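Local coordinates for protein type II restriction enzyme SfiI (PDB 2EZV) that cleaves double-stranded DNA at the sequence 5'-GGCCN(5)GGCC-3' as a tetrameric type II restriction endonuclease, leaving terminal 5'-phosphates, at residues 2-6 and 152-156; 8-14 and 190-195; 14-18 and 230-234; 18-22 and 250-254; 182-186 and 221-226. The contacts are given in a common frame with arbitrary orientation. Residues are numbered along the deposited sequence.

Contacts 2, 3 and 4 climb the same helix, 10-41, and overlap on it: contacts 2 and 3 share Glu-14, contacts 3 and 4 share Lys-18. Contact 1 holds the loop before that helix, and contacts 1 and 5 reach neighbouring strands of one sheet, 151-167 and 176-186. Contacts 1 and 2 are partly buried, whereas contacts 3, 4 and 5 are buried. Charge persists along the helix, since salt bridges join the segments of contacts 2, 3 and 4, with tryptophan faces added in contacts 3 and 4. Contact 5, whose centre lies about 8 Å from the centre of the chain, packs apolar side chains; contact 1 combines such packing with a bridging water.

Contact 1: residues 2-6 and 152-156; sequences HQDYR and LPAVT
Three residues, Pro-153, Tyr-5 and Val-155, carry most of the 339 Å² buried where the N-terminal loop meets strand 151-167. Residues 152-156 are extended, and the chain at 2-6 turns into a 3-10 segment at Tyr-5 and Arg-6; the end-to-end directions of the touching parts lie 63° apart. CA of Asp-4 is 6.3 Å from CA of Pro-153, and CA of Tyr-5 is 6.4 Å from CA of Val-155. CA-to-CB of Tyr-5 points toward the strand, and with chi1 at 82° (p) its ring lies against Val-155, whose CG1 sits 3.5 Å from the ring centroid and 22° off the normal, a CH-pi contact. Pro-153 CB meets the edge of that ring, 4.1 Å from Tyr-5 CE2. The strand belongs to the mixed sheet of this PD-(D/E)XK-clan enzyme and runs parallel to strand 93-104, which carries the calcium ligands Asp-100 and Ala-101. One water links the two backbones: it donates to Gln-3 O (2.5 Å) and Pro-153 O (2.8 Å) and accepts from Tyr-5 N (2.6 Å). An Asx turn shapes the loop: Asp-4 OD1 accepts from Arg-6 N at 2.9 Å. The salt bridge from Arg-6 NH2 to Asp-4 OD2 (2.6 Å) sets the guanidinium with one face over Pro-153 CB. Gln-3 OE1 accepts from the backbone N of Leu-265 of the second subunit.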
# COMPACT_ATOMS: atom_id res chain seq x y z
N HIS D 2 22.83 9.18 -13.02
CA HIS D 2 22.94 7.86 -13.65
C HIS D 2 21.77 6.91 -13.35
O HIS D 2 21.02 7.11 -12.40
CB HIS D 2 24.22 7.18 -13.17
CG HIS D 2 25.45 7.99 -13.38
ND1 HIS D 2 26.00 8.21 -14.63
CD2 HIS D 2 26.24 8.65 -12.50
CE1 HIS D 2 27.08 8.96 -14.51
NE2 HIS D 2 27.25 9.24 -13.23
N GLN D 3 21.64 5.89 -14.20
CA GLN D 3 20.63 4.86 -14.02
C GLN D 3 21.39 3.55 -13.79
O GLN D 3 20.92 2.66 -13.07
CB GLN D 3 19.74 4.71 -15.26
CG GLN D 3 18.70 5.81 -15.46
CD GLN D 3 17.63 5.39 -16.46
OE1 GLN D 3 17.93 5.02 -17.59
NE2 GLN D 3 16.36 5.44 -16.04
N ASP D 4 22.56 3.44 -14.41
CA ASP D 4 23.41 2.26 -14.30
C ASP D 4 24.38 2.48 -13.14
O ASP D 4 25.25 3.34 -13.20
CB ASP D 4 24.21 2.08 -15.59
CG ASP D 4 24.85 0.71 -15.70
OD1 ASP D 4 25.49 0.27 -14.73
OD2 ASP D 4 24.72 0.09 -16.77
N TYR D 5 24.22 1.71 -12.07
CA TYR D 5 25.08 1.87 -10.91
C TYR D 5 26.57 1.72 -11.22
O TYR D 5 27.41 2.28 -10.52
CB TYR D 5 24.66 0.89 -9.83
CG TYR D 5 25.23 -0.50 -10.01
CD1 TYR D 5 26.38 -0.89 -9.33
CD2 TYR D 5 24.63 -1.41 -10.88
CE1 TYR D 5 26.91 -2.16 -9.50
CE2 TYR D 5 25.16 -2.68 -11.06
CZ TYR D 5 26.30 -3.05 -10.37
OH TYR D 5 26.85 -4.29 -10.54
N ARG D 6 26.91 0.97 -12.26
CA ARG D 6 28.31 0.78 -12.62
C ARG D 6 28.97 2.10 -13.02
O ARG D 6 30.17 2.27 -12.88
CB ARG D 6 28.45 -0.26 -13.74
CG ARG D 6 28.13 -1.68 -13.27
CD ARG D 6 27.91 -2.65 -14.42
NE ARG D 6 26.86 -2.20 -15.32
CZ ARG D 6 26.36 -2.93 -16.31
NH1 ARG D 6 26.80 -4.17 -16.51
NH2 ARG D 6 25.41 -2.43 -17.09
N LEU D 152 18.52 -3.16 -17.94
CA LEU D 152 18.95 -2.13 -16.99
C LEU D 152 19.25 -2.85 -15.68
O LEU D 152 18.37 -3.44 -15.07
CB LEU D 152 17.82 -1.13 -16.77
CG LEU D 152 18.04 -0.07 -15.69
CD1 LEU D 152 19.17 0.85 -16.11
CD2 LEU D 152 16.76 0.72 -15.49
N PRO D 153 20.51 -2.81 -15.22
CA PRO D 153 20.86 -3.49 -13.97
C PRO D 153 20.31 -2.84 -12.70
O PRO D 153 20.46 -1.63 -12.49
CB PRO D 153 22.38 -3.49 -14.01
CG PRO D 153 22.68 -2.18 -14.69
CD PRO D 153 21.67 -2.13 -15.82
N ALA D 154 19.68 -3.65 -11.85
CA ALA D 154 19.15 -3.17 -10.59
C ALA D 154 20.16 -3.57 -9.52
O ALA D 154 20.32 -4.76 -9.20
CB ALA D 154 17.79 -3.80 -10.29
N VAL D 155 20.85 -2.58 -8.98
CA VAL D 155 21.87 -2.83 -7.97
C VAL D 155 21.40 -3.60 -6.75
O VAL D 155 20.32 -3.38 -6.22
CB VAL D 155 22.47 -1.53 -7.43
CG1 VAL D 155 23.97 -1.74 -7.18
CG2 VAL D 155 22.20 -0.40 -8.39
N THR D 156 22.28 -4.49 -6.30
CA THR D 156 22.04 -5.33 -5.14
C THR D 156 22.63 -4.63 -3.92
O THR D 156 23.77 -4.19 -3.95
CB THR D 156 22.73 -6.71 -5.34
OG1 THR D 156 21.75 -7.68 -5.73
CG2 THR D 156 23.44 -7.17 -4.08
O HOH W 1 21.82 0.67 -11.82

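Contact 2: residues 8-14 and 190-195; sequences LSLDELE and RLKQRY
Both terminal nitrogens of one guanidinium converge on a single backbone carbonyl here: Arg-190 NH1 and NH2 donate to Leu-8 O at 2.8 and 2.9 Å. That carbonyl directly precedes a capping box at the start of helix 10-41, in which Ser-9 N donates to Glu-12 OE1 (2.8 Å) and Glu-12 N returns a weak bond to Ser-9 OG (3.3 Å). Across from Leu-10, Leu-191 takes the N-cap position of the short helix 192-195, their CA atoms 6.8 Å apart. The two segments bury 542 Å² between them. Leucines fill the middle: Leu-10 CG lies 3.6 Å from Leu-191 CD2, and Leu-13 CD2 is 4.2 Å from Leu-191 CG. A salt-bridge network closes one flank. Arg-194 is extended from chi2 onward, so that NH1 reaches both Asp-11 OD1 and Glu-14 OE1, each at 2.8 Å, while NH2 bonds Asp-11 OD1 at 3.0 Å; one face of its guanidinium lies over Leu-10 CB. Glu-14 OE2 also forms a salt bridge with Arg-233, tying the network to contact 3. From the end of helix 192-195, Tyr-195 OH donates to Glu-14 OE2 at 2.5 Å.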
# COMPACT_ATOMS: atom_id res chain seq x y z
N LEU D 8 28.49 4.74 -11.49
CA LEU D 8 28.67 5.51 -10.26
C LEU D 8 30.09 5.29 -9.78
O LEU D 8 30.66 4.22 -10.01
CB LEU D 8 27.71 5.06 -9.16
CG LEU D 8 26.21 5.32 -9.30
CD1 LEU D 8 25.52 4.96 -7.99
CD2 LEU D 8 25.98 6.78 -9.64
N SER D 9 30.66 6.28 -9.12
CA SER D 9 32.00 6.13 -8.59
C SER D 9 31.84 5.30 -7.32
O SER D 9 30.73 5.17 -6.79
CB SER D 9 32.59 7.49 -8.24
OG SER D 9 31.83 8.10 -7.22
N LEU D 10 32.93 4.74 -6.82
CA LEU D 10 32.87 3.95 -5.60
C LEU D 10 32.26 4.75 -4.44
O LEU D 10 31.41 4.26 -3.71
CB LEU D 10 34.27 3.45 -5.22
CG LEU D 10 34.70 2.07 -5.73
CD1 LEU D 10 34.32 1.91 -7.18
CD2 LEU D 10 36.20 1.90 -5.52
N ASP D 11 32.70 6.00 -4.29
CA ASP D 11 32.18 6.82 -3.21
C ASP D 11 30.67 6.98 -3.28
O ASP D 11 29.97 6.84 -2.26
CB ASP D 11 32.84 8.20 -3.22
CG ASP D 11 34.15 8.22 -2.48
OD1 ASP D 11 34.51 7.18 -1.90
OD2 ASP D 11 34.82 9.28 -2.48
N GLU D 12 30.16 7.27 -4.47
CA GLU D 12 28.73 7.45 -4.66
C GLU D 12 27.99 6.15 -4.38
O GLU D 12 26.89 6.16 -3.83
CB GLU D 12 28.46 7.94 -6.09
CG GLU D 12 29.26 9.18 -6.44
CD GLU D 12 29.19 9.56 -7.90
OE1 GLU D 12 29.18 8.66 -8.77
OE2 GLU D 12 29.17 10.77 -8.19
N LEU D 13 28.62 5.03 -4.74
CA LEU D 13 28.03 3.72 -4.50
C LEU D 13 27.87 3.48 -3.00
O LEU D 13 26.82 3.03 -2.55
CB LEU D 13 28.89 2.61 -5.11
CG LEU D 13 28.40 1.19 -4.85
CD1 LEU D 13 26.95 1.08 -5.30
CD2 LEU D 13 29.27 0.18 -5.59
N GLU D 14 28.90 3.78 -2.23
CA GLU D 14 28.82 3.59 -0.77
C GLU D 14 27.73 4.50 -0.21
O GLU D 14 27.02 4.15 0.73
CB GLU D 14 30.16 3.93 -0.10
CG GLU D 14 31.34 3.08 -0.53
CD GLU D 14 32.37 2.92 0.57
OE1 GLU D 14 33.58 3.09 0.31
OE2 GLU D 14 31.96 2.61 1.71
N ARG D 190 31.67 -4.46 -6.02
CA ARG D 190 32.51 -3.42 -6.62
C ARG D 190 33.48 -2.77 -5.65
O ARG D 190 34.44 -2.12 -6.07
CB ARG D 190 31.66 -2.31 -7.23
CG ARG D 190 31.11 -2.57 -8.62
CD ARG D 190 30.49 -1.28 -9.15
NE ARG D 190 31.52 -0.26 -9.32
CZ ARG D 190 31.27 1.03 -9.49
NH1 ARG D 190 30.03 1.49 -9.52
NH2 ARG D 190 32.28 1.88 -9.65
N LEU D 191 33.21 -2.93 -4.35
CA LEU D 191 34.02 -2.33 -3.30
C LEU D 191 35.05 -3.27 -2.67
O LEU D 191 35.62 -2.96 -1.63
CB LEU D 191 33.10 -1.79 -2.21
CG LEU D 191 32.12 -0.71 -2.67
CD1 LEU D 191 31.05 -0.48 -1.61
CD2 LEU D 191 32.88 0.57 -2.96
N LYS D 192 35.30 -4.41 -3.31
CA LYS D 192 36.26 -5.38 -2.78
C LYS D 192 37.64 -4.79 -2.50
O LYS D 192 38.17 -4.94 -1.40
CB LYS D 192 36.39 -6.58 -3.72
CG LYS D 192 37.40 -7.60 -3.22
CD LYS D 192 37.27 -8.93 -3.92
CE LYS D 192 38.34 -9.89 -3.42
NZ LYS D 192 38.41 -9.93 -1.93
N GLN D 193 38.22 -4.11 -3.49
CA GLN D 193 39.55 -3.52 -3.32
C GLN D 193 39.63 -2.65 -2.07
O GLN D 193 40.68 -2.60 -1.41
CB GLN D 193 39.91 -2.70 -4.56
N ARG D 194 38.54 -1.97 -1.73
CA ARG D 194 38.49 -1.10 -0.56
C ARG D 194 38.34 -1.82 0.78
O ARG D 194 38.94 -1.42 1.77
CB ARG D 194 37.35 -0.08 -0.68
CG ARG D 194 37.57 1.04 -1.68
CD ARG D 194 36.49 2.11 -1.53
NE ARG D 194 36.72 3.23 -2.43
CZ ARG D 194 35.94 4.30 -2.51
NH1 ARG D 194 34.86 4.40 -1.75
NH2 ARG D 194 36.23 5.27 -3.36
N TYR D 195 37.54 -2.89 0.81
CA TYR D 195 37.30 -3.61 2.07
C TYR D 195 37.95 -4.99 2.24
O TYR D 195 37.99 -5.51 3.36
CB TYR D 195 35.79 -3.74 2.31
CG TYR D 195 35.09 -2.42 2.58
CD1 TYR D 195 34.61 -1.62 1.54
CD2 TYR D 195 34.94 -1.96 3.89
CE1 TYR D 195 34.00 -0.38 1.80
CE2 TYR D 195 34.34 -0.73 4.15
CZ TYR D 195 33.88 0.05 3.11
OH TYR D 195 33.32 1.27 3.40
O HOH W 2 35.15 7.11 -5.14

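Contact 3: residues 14-18 and 230-234; sequences ESVEK and CPWRL
A salt-bridge network within a buried contact, Glu-14 and Glu-17 with Arg-233, joins helix 10-41 to the 3-10 turn at 231-233. The acids stand three residues apart in the helix. Arg-233, with chi1 m and both chi2 and chi3 t, presents the edge of its guanidinium to both: NH2 donates to Glu-17 OE2 at 2.6 Å and to Glu-14 OE2 at 3.2 Å, and NH1 donates to Glu-17 OE2 at 2.9 Å. Glu-14 OE2 has a further partner in the hydroxyl of Tyr-195. The turn, marked by a 3.0 Å backbone bond from Arg-233 N to Cys-230 O, links helix 223-229 to strand 234-238 of the mixed sheet, and Arg-233 also bonds Ser-185 of the adjacent strand 176-186, so the same arginine touches helix 10-41 and the sheet. Beside the charges, Trp-232 (chi1 64°, p) turns its indole to the helix, with its CA 7.4 Å from CA of Lys-18. Lys-18, trans at every chi, runs across the ring face: CB lies 3.7 Å from the centroid of the six-membered ring, 9° off the normal, in a CH-pi contact. Further out, Lys-18 NZ makes an off-centre cation-pi contact, 4.7 Å from the five-membered ring centroid, while pairing with Asp-252.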
# COMPACT_ATOMS: atom_id res chain seq x y z
N GLU D 14 28.90 3.78 -2.23
CA GLU D 14 28.82 3.59 -0.77
C GLU D 14 27.73 4.50 -0.21
O GLU D 14 27.02 4.15 0.73
CB GLU D 14 30.16 3.93 -0.10
CG GLU D 14 31.34 3.08 -0.53
CD GLU D 14 32.37 2.92 0.57
OE1 GLU D 14 33.58 3.09 0.31
OE2 GLU D 14 31.96 2.61 1.71
N SER D 15 27.62 5.67 -0.82
CA SER D 15 26.64 6.65 -0.40
C SER D 15 25.21 6.11 -0.50
O SER D 15 24.40 6.35 0.39
CB SER D 15 26.78 7.92 -1.26
OG SER D 15 25.83 8.89 -0.87
N VAL D 16 24.91 5.39 -1.57
CA VAL D 16 23.56 4.85 -1.71
C VAL D 16 23.34 3.72 -0.72
O VAL D 16 22.20 3.46 -0.31
CB VAL D 16 23.26 4.32 -3.14
CG1 VAL D 16 24.16 4.97 -4.15
CG2 VAL D 16 23.35 2.82 -3.18
N GLU D 17 24.41 3.02 -0.35
CA GLU D 17 24.24 1.94 0.62
C GLU D 17 23.97 2.60 1.96
O GLU D 17 23.15 2.14 2.75
CB GLU D 17 25.49 1.05 0.67
CG GLU D 17 25.55 0.03 -0.46
CD GLU D 17 26.81 -0.84 -0.45
OE1 GLU D 17 26.87 -1.80 -1.25
OE2 GLU D 17 27.73 -0.58 0.34
N LYS D 18 24.64 3.72 2.19
CA LYS D 18 24.48 4.45 3.43
C LYS D 18 23.05 4.97 3.62
O LYS D 18 22.48 4.82 4.69
CB LYS D 18 25.45 5.63 3.50
CG LYS D 18 25.60 6.24 4.88
CD LYS D 18 26.56 7.41 4.81
CE LYS D 18 26.87 7.97 6.18
NZ LYS D 18 27.76 9.17 6.09
N CYS D 230 34.74 0.96 8.46
CA CYS D 230 33.78 2.00 8.12
C CYS D 230 32.70 2.04 9.20
O CYS D 230 31.77 1.22 9.21
CB CYS D 230 33.14 1.70 6.76
SG CYS D 230 32.04 2.98 6.13
N PRO D 231 32.80 3.00 10.13
CA PRO D 231 31.86 3.17 11.24
C PRO D 231 30.37 3.06 10.94
O PRO D 231 29.66 2.35 11.65
CB PRO D 231 32.24 4.55 11.79
CG PRO D 231 33.71 4.60 11.56
CD PRO D 231 33.84 4.05 10.15
N TRP D 232 29.89 3.76 9.91
CA TRP D 232 28.46 3.72 9.62
C TRP D 232 27.92 2.39 9.13
O TRP D 232 26.71 2.17 9.16
CB TRP D 232 28.05 4.83 8.64
CG TRP D 232 28.64 4.74 7.26
CD1 TRP D 232 29.70 5.44 6.79
CD2 TRP D 232 28.18 3.93 6.17
NE1 TRP D 232 29.93 5.13 5.47
CE2 TRP D 232 29.01 4.20 5.07
CE3 TRP D 232 27.14 3.00 6.02
CZ2 TRP D 232 28.84 3.58 3.82
CZ3 TRP D 232 26.97 2.38 4.78
CH2 TRP D 232 27.82 2.67 3.70
N ARG D 233 28.79 1.50 8.69
CA ARG D 233 28.33 0.20 8.22
C ARG D 233 27.89 -0.72 9.35
O ARG D 233 27.44 -1.83 9.11
CB ARG D 233 29.42 -0.47 7.38
CG ARG D 233 29.52 0.10 5.98
CD ARG D 233 30.50 -0.66 5.12
NE ARG D 233 30.57 -0.09 3.78
CZ ARG D 233 29.67 -0.30 2.82
NH1 ARG D 233 28.62 -1.08 3.04
NH2 ARG D 233 29.81 0.28 1.64
N LEU D 234 28.02 -0.25 10.58
CA LEU D 234 27.61 -1.03 11.75
C LEU D 234 26.81 -0.12 12.67
O LEU D 234 27.35 0.81 13.27
CB LEU D 234 28.84 -1.58 12.48
CG LEU D 234 28.70 -2.55 13.66
CD1 LEU D 234 28.31 -1.81 14.91
CD2 LEU D 234 27.69 -3.64 13.33

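Contact 4: residues 18-22 and 250-254; sequences KQTLR and WRDLN
Lys-18 comes first along the helix, trans at all four chi angles, and this full extension carries NZ to Asp-252 OD1 for a 2.6 Å salt bridge. Its CA is 9.5 Å from CA of Asp-252. The carboxylate is also held from within the strand: Trp-250 NE1 donates to Asp-252 OD2 at 2.7 Å, and Leu-253 N donates to Asp-252 OD1 at 2.8 Å. The strand here, 249-253, pairs antiparallel with strand 259-263 as a beta hairpin close to the C-terminus, lying almost antiparallel to the helix; the short axes approach to 11.3 Å at 164°. That wide gap is spanned by side chains, chiefly the indole of Trp-250 (chi1 167°, t). Leu-21 reaches the ring's edge, its CD1 3.3 Å from Trp-250 CZ3. Arg-22 takes the face instead: with chi1 t and chi2 p, its CD stands 3.4 Å from the centroid of the six-membered ring of Trp-250 and 11° off the normal, a CH-pi contact. The guanidinium of Arg-22 bonds Gln-26 and makes a cation-pi contact with Phe-264. Met-1 of the second subunit packs on Arg-22, Trp-250 and Asp-252.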
# COMPACT_ATOMS: atom_id res chain seq x y z
N LYS D 18 24.64 3.72 2.19
CA LYS D 18 24.48 4.45 3.43
C LYS D 18 23.05 4.97 3.62
O LYS D 18 22.48 4.82 4.69
CB LYS D 18 25.45 5.63 3.50
CG LYS D 18 25.60 6.24 4.88
CD LYS D 18 26.56 7.41 4.81
CE LYS D 18 26.87 7.97 6.18
NZ LYS D 18 27.76 9.17 6.09
N GLN D 19 22.46 5.56 2.58
CA GLN D 19 21.10 6.07 2.72
C GLN D 19 20.10 4.92 2.78
O GLN D 19 19.03 5.04 3.37
CB GLN D 19 20.74 7.08 1.62
CG GLN D 19 20.46 6.52 0.23
CD GLN D 19 20.01 7.61 -0.75
OE1 GLN D 19 20.75 8.56 -1.01
NE2 GLN D 19 18.81 7.48 -1.29
N THR D 20 20.46 3.78 2.19
CA THR D 20 19.59 2.61 2.24
C THR D 20 19.58 2.16 3.70
O THR D 20 18.53 1.93 4.29
CB THR D 20 20.13 1.47 1.37
OG1 THR D 20 20.04 1.84 -0.01
CG2 THR D 20 19.35 0.18 1.60
N LEU D 21 20.77 2.08 4.29
CA LEU D 21 20.91 1.66 5.67
C LEU D 21 20.19 2.62 6.62
O LEU D 21 19.44 2.18 7.50
CB LEU D 21 22.39 1.55 6.02
CG LEU D 21 22.83 0.84 7.30
CD1 LEU D 21 23.31 1.85 8.30
CD2 LEU D 21 21.72 -0.00 7.87
N ARG D 22 20.43 3.91 6.43
CA ARG D 22 19.81 4.93 7.28
C ARG D 22 18.29 4.79 7.33
O ARG D 22 17.69 4.86 8.41
CB ARG D 22 20.18 6.34 6.80
CG ARG D 22 19.66 7.43 7.72
CD ARG D 22 20.25 7.27 9.12
NE ARG D 22 19.70 8.22 10.09
CZ ARG D 22 18.47 8.14 10.59
NH1 ARG D 22 17.66 7.15 10.23
NH2 ARG D 22 18.05 9.04 11.48
N TRP D 250 22.64 6.94 15.93
CA TRP D 250 23.16 6.69 14.59
C TRP D 250 24.65 6.96 14.59
O TRP D 250 25.10 8.02 15.03
CB TRP D 250 22.46 7.58 13.55
CG TRP D 250 23.15 7.61 12.21
CD1 TRP D 250 23.99 8.58 11.74
CD2 TRP D 250 23.08 6.62 11.17
NE1 TRP D 250 24.44 8.27 10.48
CE2 TRP D 250 23.90 7.07 10.10
CE3 TRP D 250 22.40 5.40 11.03
CZ2 TRP D 250 24.06 6.34 8.92
CZ3 TRP D 250 22.56 4.67 9.86
CH2 TRP D 250 23.39 5.15 8.81
N ARG D 251 25.40 5.98 14.11
CA ARG D 251 26.86 6.05 14.02
C ARG D 251 27.26 6.45 12.60
O ARG D 251 26.80 5.87 11.62
CB ARG D 251 27.47 4.68 14.37
CG ARG D 251 28.98 4.60 14.19
CD ARG D 251 29.48 3.21 14.54
NE ARG D 251 29.44 2.97 15.98
CZ ARG D 251 28.86 1.93 16.56
NH1 ARG D 251 28.25 1.00 15.83
NH2 ARG D 251 28.89 1.82 17.88
N ASP D 252 28.13 7.45 12.51
CA ASP D 252 28.56 7.96 11.22
C ASP D 252 30.03 8.37 11.31
O ASP D 252 30.68 8.13 12.32
CB ASP D 252 27.72 9.18 10.85
CG ASP D 252 27.41 9.25 9.38
OD1 ASP D 252 28.31 8.93 8.57
OD2 ASP D 252 26.28 9.65 9.03
N LEU D 253 30.54 8.98 10.25
CA LEU D 253 31.93 9.43 10.27
C LEU D 253 32.03 10.85 9.72
O LEU D 253 31.44 11.17 8.69
CB LEU D 253 32.83 8.48 9.47
CG LEU D 253 33.16 8.78 8.00
CD1 LEU D 253 34.15 7.74 7.51
CD2 LEU D 253 31.90 8.78 7.15
N ASN D 254 32.76 11.69 10.44
CA ASN D 254 32.97 13.08 10.03
C ASN D 254 33.53 13.20 8.63
O ASN D 254 33.95 12.20 8.03
CB ASN D 254 33.92 13.79 11.01
CG ASN D 254 33.24 14.20 12.29
OD1 ASN D 254 32.03 14.44 12.32
ND2 ASN D 254 34.01 14.29 13.37

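Contact 5: residues 182-186 and 221-226; sequences YVLSL and VYFDRL. With nucleotides of chain B.
Phe-223, at the start of helix 223-229, is the main bump, and it fits the hollow between Tyr-182 and Leu-184 on an extended strand. Its CE1 touches Tyr-182 CD2 and its CE2 touches Leu-184 CD2, each at 3.8 Å; the two aromatic planes meet obliquely at 41°, centroids 5.1 Å apart. The CA atoms of Leu-184 and Phe-223 are 8.5 Å apart. Leu-184 (m, p) answers by projecting between Phe-223 and Leu-226, one turn on, with CD2 4.0 Å from Leu-226 CD2. Farther along, Leu-186 CD2 meets Val-221 CG1 at 4.4 Å. Tyr-222, the N-cap, directs its CA-to-CB bond away from the strand, and its ring lies by the DNA, as does Arg-225, whose NH2 makes a weak 3.4 Å hydrogen bond to O5' of DA4 of chain B. Val-183 and the side chain of Ser-185 pack on helix 10-41, while Ser-185 O lies 4.4 Å from Leu-226 CD1, so this strand lies between helices, the layered alpha/beta core characteristic of PD-(D/E)XK nucleases.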
# COMPACT_ATOMS: atom_id res chain seq x y z
N TYR D 182 21.24 -4.98 15.98
CA TYR D 182 22.34 -4.44 15.20
C TYR D 182 21.96 -4.50 13.73
O TYR D 182 21.31 -5.45 13.29
CB TYR D 182 23.62 -5.25 15.40
CG TYR D 182 24.22 -5.16 16.79
CD1 TYR D 182 23.68 -5.88 17.85
CD2 TYR D 182 25.36 -4.39 17.03
CE1 TYR D 182 24.25 -5.83 19.13
CE2 TYR D 182 25.94 -4.34 18.30
CZ TYR D 182 25.38 -5.07 19.34
OH TYR D 182 25.95 -5.04 20.60
N VAL D 183 22.34 -3.48 12.98
CA VAL D 183 22.04 -3.46 11.56
C VAL D 183 23.36 -3.32 10.81
O VAL D 183 24.13 -2.41 11.10
CB VAL D 183 21.10 -2.30 11.20
CG1 VAL D 183 20.46 -2.57 9.85
CG2 VAL D 183 20.03 -2.13 12.28
N LEU D 184 23.61 -4.23 9.87
CA LEU D 184 24.85 -4.19 9.11
C LEU D 184 24.65 -3.98 7.61
O LEU D 184 23.72 -4.53 7.00
CB LEU D 184 25.65 -5.48 9.31
CG LEU D 184 26.22 -5.83 10.69
CD1 LEU D 184 25.12 -6.11 11.69
CD2 LEU D 184 27.08 -7.05 10.53
N SER D 185 25.54 -3.19 7.02
CA SER D 185 25.52 -2.90 5.60
C SER D 185 26.80 -3.50 5.02
O SER D 185 27.91 -3.02 5.31
CB SER D 185 25.49 -1.38 5.37
OG SER D 185 25.57 -1.05 3.99
N LEU D 186 26.67 -4.55 4.23
CA LEU D 186 27.83 -5.18 3.63
C LEU D 186 28.12 -4.57 2.28
O LEU D 186 27.25 -4.53 1.40
CB LEU D 186 27.62 -6.69 3.51
CG LEU D 186 27.38 -7.39 4.84
CD1 LEU D 186 27.37 -8.90 4.62
CD2 LEU D 186 28.45 -7.00 5.85
N VAL D 221 31.50 -12.48 9.85
CA VAL D 221 31.78 -11.05 9.71
C VAL D 221 31.87 -10.52 11.13
O VAL D 221 30.93 -10.70 11.91
CB VAL D 221 30.66 -10.30 8.97
CG1 VAL D 221 30.94 -8.81 8.99
CG2 VAL D 221 30.53 -10.80 7.55
N TYR D 222 32.97 -9.87 11.47
CA TYR D 222 33.10 -9.36 12.82
C TYR D 222 32.76 -7.88 12.95
O TYR D 222 33.32 -7.03 12.26
CB TYR D 222 34.49 -9.67 13.37
CG TYR D 222 34.63 -11.12 13.77
CD1 TYR D 222 34.75 -12.11 12.80
CD2 TYR D 222 34.56 -11.51 15.11
CE1 TYR D 222 34.79 -13.46 13.14
CE2 TYR D 222 34.60 -12.86 15.47
CZ TYR D 222 34.71 -13.83 14.48
OH TYR D 222 34.73 -15.16 14.81
N PHE D 223 31.84 -7.60 13.86
CA PHE D 223 31.38 -6.24 14.11
C PHE D 223 32.52 -5.23 14.25
O PHE D 223 32.63 -4.31 13.43
CB PHE D 223 30.49 -6.20 15.35
CG PHE D 223 29.19 -6.98 15.21
CD1 PHE D 223 28.23 -6.94 16.21
CD2 PHE D 223 28.95 -7.75 14.08
CE1 PHE D 223 27.03 -7.66 16.09
CE2 PHE D 223 27.76 -8.47 13.94
CZ PHE D 223 26.80 -8.42 14.95
N ASP D 224 33.35 -5.41 15.26
CA ASP D 224 34.46 -4.50 15.52
C ASP D 224 35.35 -4.25 14.30
O ASP D 224 35.81 -3.13 14.08
CB ASP D 224 35.30 -5.01 16.70
CG ASP D 224 36.35 -6.04 16.28
OD1 ASP D 224 36.00 -7.03 15.59
OD2 ASP D 224 37.53 -5.87 16.66
N ARG D 225 35.59 -5.27 13.48
CA ARG D 225 36.42 -5.09 12.30
C ARG D 225 35.68 -4.36 11.17
O ARG D 225 36.30 -3.73 10.31
CB ARG D 225 36.91 -6.44 11.77
CG ARG D 225 38.11 -7.00 12.53
CD ARG D 225 38.69 -8.21 11.81
NE ARG D 225 38.48 -9.44 12.57
CZ ARG D 225 38.24 -10.62 12.01
NH1 ARG D 225 38.18 -10.73 10.69
NH2 ARG D 225 38.06 -11.69 12.77
N LEU D 226 34.35 -4.43 11.19
CA LEU D 226 33.54 -3.75 10.17
C LEU D 226 33.42 -2.28 10.55
O LEU D 226 33.55 -1.40 9.70
CB LEU D 226 32.14 -4.38 10.09
CG LEU D 226 31.11 -3.73 9.15
CD1 LEU D 226 31.57 -3.81 7.69
CD2 LEU D 226 29.78 -4.42 9.33
O5' DA B 4 38.60 -12.18 16.12
C5' DA B 4 38.20 -13.28 16.95
C4' DA B 4 38.97 -14.56 16.68
O4' DA B 4 38.76 -15.46 17.79
C3' DA B 4 38.50 -15.34 15.45
O3' DA B 4 39.58 -16.13 14.92
C2' DA B 4 37.40 -16.22 16.01
C1' DA B 4 37.92 -16.54 17.40
N9 DA B 4 36.88 -16.67 18.43
C8 DA B 4 35.90 -15.77 18.75
N7 DA B 4 35.14 -16.16 19.75
C5 DA B 4 35.66 -17.39 20.10
C6 DA B 4 35.31 -18.32 21.10
N6 DA B 4 34.30 -18.14 21.96
N1 DA B 4 36.03 -19.46 21.18
C2 DA B 4 37.04 -19.64 20.32
N3 DA B 4 37.47 -18.85 19.35
C4 DA B 4 36.73 -17.73 19.29